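Local atomic coordinates of putative transcriptional regulator protein, LacI family (Rhizobium etli, PDB entry 3MIZ), a protein that probably binds DNA at regulatory sites and controls transcription as a repressor of the LacI family. Residues Arg222-Asp234 / Val280-Phe292. Residues are numbered along the deposited sequence; the frame is centred on the assembly and turned at random.
Sequences RIPQDVSIVGFDD and VSCKLVERSSAAF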
loop_
_atom_site.group_PDB
_atom_site.type_symbol
_atom_site.label_atom_id
_atom_site.label_comp_id
_atom_site.label_asym_id
_atom_site.label_seq_id
_atom_site.Cartn_x
_atom_site.Cartn_y
_atom_site.Cartn_z
ATOM N N ARG A 222 10.572 25.136 -8.571
ATOM C CA ARG A 222 9.379 25.176 -7.728
ATOM C C ARG A 222 8.308 24.448 -8.523
ATOM O O ARG A 222 8.176 24.660 -9.733
ATOM C CB ARG A 222 8.955 26.623 -7.470
ATOM C CG ARG A 222 10.071 27.484 -6.903
ATOM C CD ARG A 222 9.649 28.942 -6.742
ATOM N NE ARG A 222 10.746 29.758 -6.224
ATOM C CZ ARG A 222 10.640 31.044 -5.896
ATOM N NH1 ARG A 222 9.480 31.673 -6.032
ATOM N NH2 ARG A 222 11.696 31.700 -5.430
ATOM N N ILE A 223 7.531 23.603 -7.860
ATOM C CA ILE A 223 6.542 22.829 -8.591
ATOM C C ILE A 223 5.605 23.628 -9.497
ATOM O O ILE A 223 5.986 23.967 -10.617
ATOM C CB ILE A 223 5.748 21.897 -7.655
ATOM C CG1 ILE A 223 6.718 21.046 -6.830
ATOM C CG2 ILE A 223 4.836 20.992 -8.477
ATOM C CD1 ILE A 223 7.665 20.171 -7.661
ATOM N N PRO A 224 4.394 23.982 -9.038
ATOM C CA PRO A 224 3.609 24.729 -10.025
ATOM C C PRO A 224 4.350 25.862 -10.754
ATOM O O PRO A 224 4.343 25.914 -11.982
ATOM C CB PRO A 224 2.413 25.224 -9.209
ATOM C CG PRO A 224 2.995 25.402 -7.848
ATOM C CD PRO A 224 3.844 24.164 -7.683
ATOM N N GLN A 225 5.012 26.737 -10.001
ATOM C CA GLN A 225 5.718 27.885 -10.578
ATOM C C GLN A 225 6.708 27.593 -11.708
ATOM O O GLN A 225 6.648 28.219 -12.765
ATOM C CB GLN A 225 6.449 28.666 -9.480
ATOM C CG GLN A 225 7.096 29.966 -9.965
ATOM C CD GLN A 225 7.969 30.626 -8.905
ATOM O OE1 GLN A 225 7.530 30.862 -7.777
ATOM N NE2 GLN A 225 9.214 30.928 -9.266
ATOM N N ASP A 226 7.622 26.658 -11.490
ATOM C CA ASP A 226 8.627 26.339 -12.500
ATOM C C ASP A 226 8.297 25.139 -13.396
ATOM O O ASP A 226 8.674 25.112 -14.571
ATOM C CB ASP A 226 9.977 26.156 -11.806
ATOM C CG ASP A 226 10.465 27.446 -11.161
ATOM O OD1 ASP A 226 11.238 27.383 -10.186
ATOM O OD2 ASP A 226 10.070 28.530 -11.643
ATOM N N VAL A 227 7.598 24.150 -12.847
ATOM C CA VAL A 227 7.214 22.976 -13.627
ATOM C C VAL A 227 5.969 22.330 -13.034
ATOM O O VAL A 227 5.897 22.110 -11.830
ATOM C CB VAL A 227 8.352 21.928 -13.678
ATOM C CG1 VAL A 227 8.663 21.413 -12.274
ATOM C CG2 VAL A 227 7.953 20.775 -14.599
ATOM N N SER A 228 4.982 22.045 -13.877
ATOM C CA SER A 228 3.755 21.407 -13.416
ATOM C C SER A 228 3.967 19.896 -13.428
ATOM O O SER A 228 4.716 19.380 -14.253
ATOM C CB SER A 228 2.583 21.754 -14.338
ATOM O OG SER A 228 2.228 23.126 -14.245
ATOM N N ILE A 229 3.321 19.191 -12.508
ATOM C CA ILE A 229 3.447 17.741 -12.451
ATOM C C ILE A 229 2.082 17.134 -12.174
ATOM O O ILE A 229 1.362 17.609 -11.304
ATOM C CB ILE A 229 4.427 17.308 -11.335
ATOM C CG1 ILE A 229 5.823 17.888 -11.613
ATOM C CG2 ILE A 229 4.497 15.781 -11.263
ATOM C CD1 ILE A 229 6.832 17.630 -10.514
ATOM N N VAL A 230 1.709 16.108 -12.938
ATOM C CA VAL A 230 0.440 15.425 -12.724
ATOM C C VAL A 230 0.768 13.932 -12.634
ATOM O O VAL A 230 1.777 13.485 -13.173
ATOM C CB VAL A 230 -0.585 15.691 -13.875
ATOM C CG1 VAL A 230 -0.911 17.198 -13.939
ATOM C CG2 VAL A 230 -0.028 15.220 -15.218
ATOM N N GLY A 231 -0.053 13.174 -11.914
ATOM C CA GLY A 231 0.214 11.749 -11.786
ATOM C C GLY A 231 -0.924 10.912 -12.331
ATOM O O GLY A 231 -1.639 11.344 -13.231
ATOM N N PHE A 232 -1.078 9.700 -11.798
ATOM C CA PHE A 232 -2.152 8.816 -12.214
ATOM C C PHE A 232 -2.390 7.750 -11.144
ATOM O O PHE A 232 -1.428 7.199 -10.593
ATOM C CB PHE A 232 -1.808 8.139 -13.548
ATOM C CG PHE A 232 -3.013 7.749 -14.358
ATOM C CD1 PHE A 232 -3.918 6.801 -13.879
ATOM C CD2 PHE A 232 -3.252 8.339 -15.600
ATOM C CE1 PHE A 232 -5.046 6.443 -14.623
ATOM C CE2 PHE A 232 -4.377 7.989 -16.356
ATOM C CZ PHE A 232 -5.276 7.038 -15.865
ATOM N N ASP A 233 -3.671 7.495 -10.867
ATOM C CA ASP A 233 -4.168 6.492 -9.908
ATOM C C ASP A 233 -4.937 7.062 -8.713
ATOM O O ASP A 233 -5.912 6.477 -8.250
ATOM C CB ASP A 233 -3.034 5.659 -9.301
ATOM C CG ASP A 233 -2.347 4.744 -10.295
ATOM O OD1 ASP A 233 -2.730 4.698 -11.483
ATOM O OD2 ASP A 233 -1.394 4.071 -9.854
ATOM N N ASP A 234 -4.462 8.208 -8.230
ATOM C CA ASP A 234 -4.931 8.866 -7.011
ATOM C C ASP A 234 -4.680 7.903 -5.860
ATOM O O ASP A 234 -5.593 7.515 -5.125
ATOM C CB ASP A 234 -6.403 9.285 -7.020
ATOM C CG ASP A 234 -6.729 10.238 -5.846
ATOM O OD1 ASP A 234 -5.823 11.004 -5.433
ATOM O OD2 ASP A 234 -7.872 10.235 -5.338
ATOM N N VAL A 280 -15.305 1.753 -16.706
ATOM C CA VAL A 280 -15.614 2.903 -15.862
ATOM C C VAL A 280 -14.559 3.999 -15.996
ATOM O O VAL A 280 -13.362 3.741 -15.914
ATOM C CB VAL A 280 -15.725 2.477 -14.382
ATOM C CG1 VAL A 280 -16.034 3.689 -13.508
ATOM C CG2 VAL A 280 -16.801 1.412 -14.229
ATOM N N SER A 281 -15.014 5.230 -16.198
ATOM C CA SER A 281 -14.113 6.362 -16.364
ATOM C C SER A 281 -13.255 6.668 -15.138
ATOM O O SER A 281 -13.594 6.307 -14.013
ATOM C CB SER A 281 -14.921 7.611 -16.732
ATOM O OG SER A 281 -15.857 7.919 -15.711
ATOM N N CYS A 282 -12.129 7.330 -15.381
ATOM C CA CYS A 282 -11.223 7.748 -14.319
ATOM C C CYS A 282 -11.504 9.230 -14.105
ATOM O O CYS A 282 -11.508 10.005 -15.057
ATOM C CB CYS A 282 -9.768 7.559 -14.748
ATOM S SG CYS A 282 -9.289 5.830 -14.970
ATOM N N LYS A 283 -11.752 9.617 -12.861
ATOM C CA LYS A 283 -12.049 11.009 -12.547
ATOM C C LYS A 283 -10.802 11.867 -12.410
ATOM O O LYS A 283 -9.882 11.520 -11.677
ATOM C CB LYS A 283 -12.853 11.092 -11.246
ATOM C CG LYS A 283 -14.237 10.471 -11.324
ATOM C CD LYS A 283 -14.942 10.524 -9.973
ATOM C CE LYS A 283 -16.351 9.952 -10.054
ATOM N NZ LYS A 283 -17.013 9.918 -8.720
ATOM N N LEU A 284 -10.767 12.987 -13.122
ATOM C CA LEU A 284 -9.631 13.888 -13.013
ATOM C C LEU A 284 -9.794 14.603 -11.675
ATOM O O LEU A 284 -10.822 15.226 -11.421
ATOM C CB LEU A 284 -9.635 14.890 -14.165
ATOM C CG LEU A 284 -8.541 15.958 -14.195
ATOM C CD1 LEU A 284 -7.210 15.371 -13.784
ATOM C CD2 LEU A 284 -8.464 16.544 -15.595
ATOM N N VAL A 285 -8.790 14.482 -10.812
ATOM C CA VAL A 285 -8.829 15.117 -9.498
ATOM C C VAL A 285 -7.900 16.316 -9.543
ATOM O O VAL A 285 -6.679 16.170 -9.499
ATOM C CB VAL A 285 -8.354 14.154 -8.392
ATOM C CG1 VAL A 285 -8.425 14.842 -7.031
ATOM C CG2 VAL A 285 -9.209 12.894 -8.403
ATOM N N GLU A 286 -8.484 17.505 -9.634
ATOM C CA GLU A 286 -7.689 18.717 -9.707
ATOM C C GLU A 286 -7.241 19.198 -8.339
ATOM O O GLU A 286 -8.060 19.474 -7.458
ATOM C CB GLU A 286 -8.474 19.816 -10.422
ATOM C CG GLU A 286 -7.718 21.121 -10.533
ATOM C CD GLU A 286 -8.298 22.038 -11.581
ATOM O OE1 GLU A 286 -9.536 22.026 -11.755
ATOM O OE2 GLU A 286 -7.516 22.774 -12.221
ATOM N N ARG A 287 -5.928 19.272 -8.161
ATOM C CA ARG A 287 -5.353 19.732 -6.908
ATOM C C ARG A 287 -4.509 20.973 -7.229
ATOM O O ARG A 287 -4.995 21.854 -7.934
ATOM C CB ARG A 287 -4.545 18.597 -6.248
ATOM C CG ARG A 287 -5.434 17.381 -5.873
ATOM C CD ARG A 287 -4.918 16.595 -4.666
ATOM N NE ARG A 287 -5.869 15.589 -4.171
ATOM C CZ ARG A 287 -5.964 14.336 -4.626
ATOM N NH1 ARG A 287 -5.171 13.912 -5.596
ATOM N NH2 ARG A 287 -6.851 13.497 -4.106
ATOM N N SER A 288 -3.266 21.067 -6.765
ATOM C CA SER A 288 -2.491 22.278 -7.059
ATOM C C SER A 288 -1.062 22.107 -7.575
ATOM O O SER A 288 -0.257 23.042 -7.511
ATOM C CB SER A 288 -2.475 23.182 -5.823
ATOM O OG SER A 288 -2.010 22.470 -4.689
ATOM N N SER A 289 -0.755 20.934 -8.118
ATOM C CA SER A 289 0.583 20.654 -8.636
ATOM C C SER A 289 0.786 21.143 -10.068
ATOM O O SER A 289 1.864 20.977 -10.639
ATOM C CB SER A 289 0.853 19.152 -8.588
ATOM O OG SER A 289 -0.098 18.472 -9.385
ATOM N N ALA A 290 -0.253 21.720 -10.659
ATOM C CA ALA A 290 -0.146 22.237 -12.020
ATOM C C ALA A 290 -0.598 23.700 -12.096
ATOM O O ALA A 290 -1.532 24.110 -11.406
ATOM C CB ALA A 290 -0.974 21.386 -12.970
ATOM N N ALA A 291 0.084 24.476 -12.934
ATOM C CA ALA A 291 -0.232 25.888 -13.126
ATOM C C ALA A 291 -0.222 26.175 -14.623
ATOM O O ALA A 291 0.271 25.367 -15.412
ATOM C CB ALA A 291 0.801 26.765 -12.417
ATOM N N PHE A 292 -0.757 27.326 -15.015
ATOM C CA PHE A 292 -0.799 27.675 -16.423
ATOM C C PHE A 292 0.603 27.807 -17.013
ATOM O O PHE A 292 1.549 28.077 -16.244
ATOM C CB PHE A 292 -1.585 28.975 -16.613
ATOM C CG PHE A 292 -1.878 29.291 -18.042
ATOM C CD1 PHE A 292 -0.958 29.993 -18.816
ATOM C CD2 PHE A 292 -3.046 28.827 -18.638
ATOM C CE1 PHE A 292 -1.193 30.226 -20.171
ATOM C CE2 PHE A 292 -3.291 29.050 -19.983
ATOM C CZ PHE A 292 -2.364 29.751 -20.756
#
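S289 holds the edge of strand 228-230 by both its backbone and its side chain. Its carbonyl O accepts the N-H of I229 at 3.0 Å, with the donor above the carbonyl plane, while its OG donates to I229 O at 2.6 Å, arriving almost straight down that C=O. The hydroxyl can double back in this way because OG stands between the backbone N and the carbonyl carbon (chi1 60°). The clasp illustrates how a single serine can satisfy one edge-strand residue at both its N-H and its C=O; the same OG is also hydrogen-bonded to T247 N.

Next to this clasp S228 OG takes the N-H of A291 at 2.9 Å in a nearly linear bond (172°), and S228 CB lies against A290 CB. Beyond it the CB atoms of P224 and A291 touch at 3.9 Å.

Towards the other end R287 reaches D234 end-on: NH1 and NH2 both converge on D234 OD1, each at 3.0 Å, from the same face of the carboxylate. The oxygen lies near the guanidinium plane, whereas the two planes are turned 32° apart. V285 CG1 covers one guanidinium face, 3.4 Å above its centre. NH1 also hydrogen-bonds L246 O, and T239 OG1 is hydrogen-bonded to D234 OD1. An alanine in place of D234 would probably deprive R287 of this carboxylate and T239 OG1 of this partner, leaving the guanidinium less firmly held. Further along, C282 SG approaches F232 CZ obliquely at 4.3 Å.

Strand 228-230 is an edge strand of a mixed sheet, parallel to its neighbour 200-203; residues 286-291, following strand 277-285, run along its other side within one alpha/beta lobe, consistent with the two-lobed periplasmic-binding-protein-like fold of LacI-family regulators.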